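Local atomic coordinates of B-agarase (Saccharophagus degradans, PDB entry 4BQ2), a protein that hydrolyses beta-1,4 linkages of agarose, probably from the chain ends, as an exo-acting beta-agarase of glycoside hydrolase family 50. Residues 477-482 / 594-599. Sequence-based numbering, arbitrary orientation. Where two conformers were deposited one is given.
Sequences IKNSPW and MPNHLY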
loop_
_atom_site.group_PDB
_atom_site.type_symbol
_atom_site.label_atom_id
_atom_site.label_comp_id
_atom_site.label_asym_id
_atom_site.label_seq_id
_atom_site.Cartn_x
_atom_site.Cartn_y
_atom_site.Cartn_z
ATOM N N ILE A 477 -7.331 -5.161 -24.455
ATOM C CA ILE A 477 -8.589 -5.738 -23.964
ATOM C C ILE A 477 -9.367 -6.444 -25.059
ATOM O O ILE A 477 -10.078 -7.429 -24.818
ATOM C CB ILE A 477 -9.485 -4.576 -23.457
ATOM C CG1 ILE A 477 -8.913 -4.002 -22.163
ATOM C CG2 ILE A 477 -10.927 -4.998 -23.284
ATOM C CD1 ILE A 477 -8.549 -5.048 -21.153
ATOM N N LYS A 478 -9.219 -5.914 -26.261
ATOM C CA LYS A 478 -9.952 -6.393 -27.487
ATOM C C LYS A 478 -11.449 -6.537 -27.260
ATOM O O LYS A 478 -12.082 -7.543 -27.671
ATOM C CB LYS A 478 -9.357 -7.699 -28.019
ATOM C CG LYS A 478 -7.867 -7.642 -28.352
ATOM C CD LYS A 478 -7.405 -8.975 -28.943
ATOM C CE LYS A 478 -5.899 -8.995 -29.185
ATOM N NZ LYS A 478 -5.662 -8.548 -30.588
ATOM N N ASN A 479 -12.005 -5.552 -26.548
ATOM C CA ASN A 479 -13.426 -5.528 -26.194
ATOM C C ASN A 479 -13.902 -6.856 -25.561
ATOM O O ASN A 479 -15.066 -7.237 -25.718
ATOM C CB ASN A 479 -14.239 -5.174 -27.457
ATOM C CG ASN A 479 -15.683 -4.813 -27.152
ATOM O OD1 ASN A 479 -15.978 -4.142 -26.154
ATOM N ND2 ASN A 479 -16.596 -5.217 -28.056
ATOM N N SER A 480 -13.015 -7.562 -24.849
ATOM C CA SER A 480 -13.359 -8.909 -24.307
ATOM C C SER A 480 -14.407 -8.827 -23.199
ATOM O O SER A 480 -14.279 -7.994 -22.306
ATOM C CB SER A 480 -12.117 -9.606 -23.696
ATOM O OG SER A 480 -12.475 -10.888 -23.183
ATOM N N PRO A 481 -15.425 -9.706 -23.225
ATOM C CA PRO A 481 -16.384 -9.787 -22.103
ATOM C C PRO A 481 -15.687 -10.203 -20.814
ATOM O O PRO A 481 -16.245 -9.994 -19.740
ATOM C CB PRO A 481 -17.332 -10.934 -22.508
ATOM C CG PRO A 481 -16.504 -11.795 -23.449
ATOM C CD PRO A 481 -15.654 -10.786 -24.218
ATOM N N TRP A 482 -14.495 -10.798 -20.915
ATOM C CA TRP A 482 -13.782 -11.262 -19.701
ATOM C C TRP A 482 -13.185 -10.113 -18.916
ATOM O O TRP A 482 -12.773 -10.300 -17.763
ATOM C CB TRP A 482 -12.674 -12.255 -20.054
ATOM C CG TRP A 482 -13.178 -13.516 -20.592
ATOM C CD1 TRP A 482 -13.373 -13.843 -21.917
ATOM C CD2 TRP A 482 -13.570 -14.651 -19.829
ATOM N NE1 TRP A 482 -13.888 -15.135 -22.003
ATOM C CE2 TRP A 482 -13.984 -15.652 -20.740
ATOM C CE3 TRP A 482 -13.613 -14.919 -18.450
ATOM C CZ2 TRP A 482 -14.453 -16.904 -20.318
ATOM C CZ3 TRP A 482 -14.059 -16.181 -18.025
ATOM C CH2 TRP A 482 -14.485 -17.147 -18.957
ATOM N N MET A 594 -13.606 2.236 -25.076
ATOM C CA MET A 594 -14.159 0.992 -24.479
ATOM C C MET A 594 -15.548 1.293 -24.007
ATOM O O MET A 594 -15.815 1.291 -22.811
ATOM C CB MET A 594 -13.270 0.473 -23.322
ATOM C CG MET A 594 -11.908 -0.039 -23.786
ATOM S SD MET A 594 -10.642 -0.150 -22.499
ATOM C CE MET A 594 -10.210 1.581 -22.281
ATOM N N PRO A 595 -16.472 1.545 -24.962
ATOM C CA PRO A 595 -17.798 1.977 -24.555
ATOM C C PRO A 595 -18.611 0.963 -23.747
ATOM O O PRO A 595 -19.579 1.368 -23.073
ATOM C CB PRO A 595 -18.485 2.269 -25.883
ATOM C CG PRO A 595 -17.827 1.345 -26.860
ATOM C CD PRO A 595 -16.371 1.385 -26.431
ATOM N N ASN A 596 -18.264 -0.325 -23.844
ATOM C CA ASN A 596 -18.994 -1.378 -23.167
ATOM C C ASN A 596 -18.543 -1.636 -21.719
ATOM O O ASN A 596 -19.258 -2.298 -20.972
ATOM C CB ASN A 596 -18.862 -2.680 -23.944
ATOM C CG ASN A 596 -19.330 -2.565 -25.384
ATOM O OD1 ASN A 596 -18.531 -2.694 -26.342
ATOM N ND2 ASN A 596 -20.590 -2.286 -25.555
ATOM N N HIS A 597 -17.371 -1.122 -21.334
ATOM C CA HIS A 597 -16.729 -1.566 -20.095
ATOM C C HIS A 597 -16.848 -0.577 -18.954
ATOM O O HIS A 597 -16.871 0.630 -19.182
ATOM C CB HIS A 597 -15.264 -1.933 -20.372
ATOM C CG HIS A 597 -15.146 -3.198 -21.150
ATOM N ND1 HIS A 597 -15.208 -3.234 -22.527
ATOM C CD2 HIS A 597 -15.002 -4.478 -20.741
ATOM C CE1 HIS A 597 -15.127 -4.493 -22.932
ATOM N NE2 HIS A 597 -14.976 -5.263 -21.867
ATOM N N LEU A 598 -16.985 -1.119 -17.739
ATOM C CA LEU A 598 -17.079 -0.301 -16.515
ATOM C C LEU A 598 -15.799 0.465 -16.268
ATOM O O LEU A 598 -14.677 -0.078 -16.446
ATOM C CB LEU A 598 -17.330 -1.201 -15.305
ATOM C CG LEU A 598 -18.615 -2.002 -15.369
ATOM C CD1 LEU A 598 -18.632 -3.022 -14.236
ATOM C CD2 LEU A 598 -19.776 -1.024 -15.266
ATOM N N TYR A 599 -15.944 1.732 -15.891
ATOM C CA TYR A 599 -14.789 2.515 -15.523
ATOM C C TYR A 599 -14.763 2.505 -13.999
ATOM O O TYR A 599 -15.748 2.836 -13.349
ATOM C CB TYR A 599 -14.877 3.954 -16.090
ATOM C CG TYR A 599 -14.000 4.962 -15.375
ATOM C CD1 TYR A 599 -12.645 4.698 -15.129
ATOM C CD2 TYR A 599 -14.513 6.201 -14.995
ATOM C CE1 TYR A 599 -11.845 5.614 -14.474
ATOM C CE2 TYR A 599 -13.738 7.134 -14.337
ATOM C CZ TYR A 599 -12.410 6.835 -14.066
ATOM O OH TYR A 599 -11.646 7.770 -13.429
#
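H597 meets S480 with its CG anti to the carbonyl carbon and beside the backbone N (chi1 -72°), and the second torsion then turns the NE2 edge of the ring toward the S480 carbonyl. The contact joins two neighbouring helix-to-strand connections. One runs from helix 460-477 into strand 483-488, the other from helix 565-593 into strand 598-599. These strands are parallel neighbours, and the layout is consistent with the (beta/alpha)8 barrel of family 50 agarases and their beta-galactosidase relatives.

The link that the geometry establishes is a hydrogen bond from the H597 side chain. NE2 of H597 donates to the backbone O of S480 at 2.9 Å, nearly straight, with an N-H...O angle of 163°. The oxygen lies close to the imidazole plane. The donor, however, sits well above the carbonyl plane of S480. This bond uses the NE2 proton and limits rotation of the ring.

Two turns present the partners. A type I beta turn from M594 to H597 carries the imidazole, with H597 N bonded to M594 O. On the other side, S480 OG accepts from W482 N at 3.0 Å, an ST turn, and S480 N bonds to I477 O.

The amide of N479 comes to the edge of the H597 ring with its plane steeply inclined, 77° from that of the imidazole. The N479 and N596 side chains also touch, crossing at about a right angle. Y261 meets the H597 ring edge-to-face.

I477 and M594 add apolar contacts. CG2 of I477 sits over one face of the imidazole, toward its rim, 4.2 Å from H597 CE1. From strand 483-488, C483 touches I477 and V486 touches M594. CG1 of I477 packs against SD of M594 at 4.2 Å.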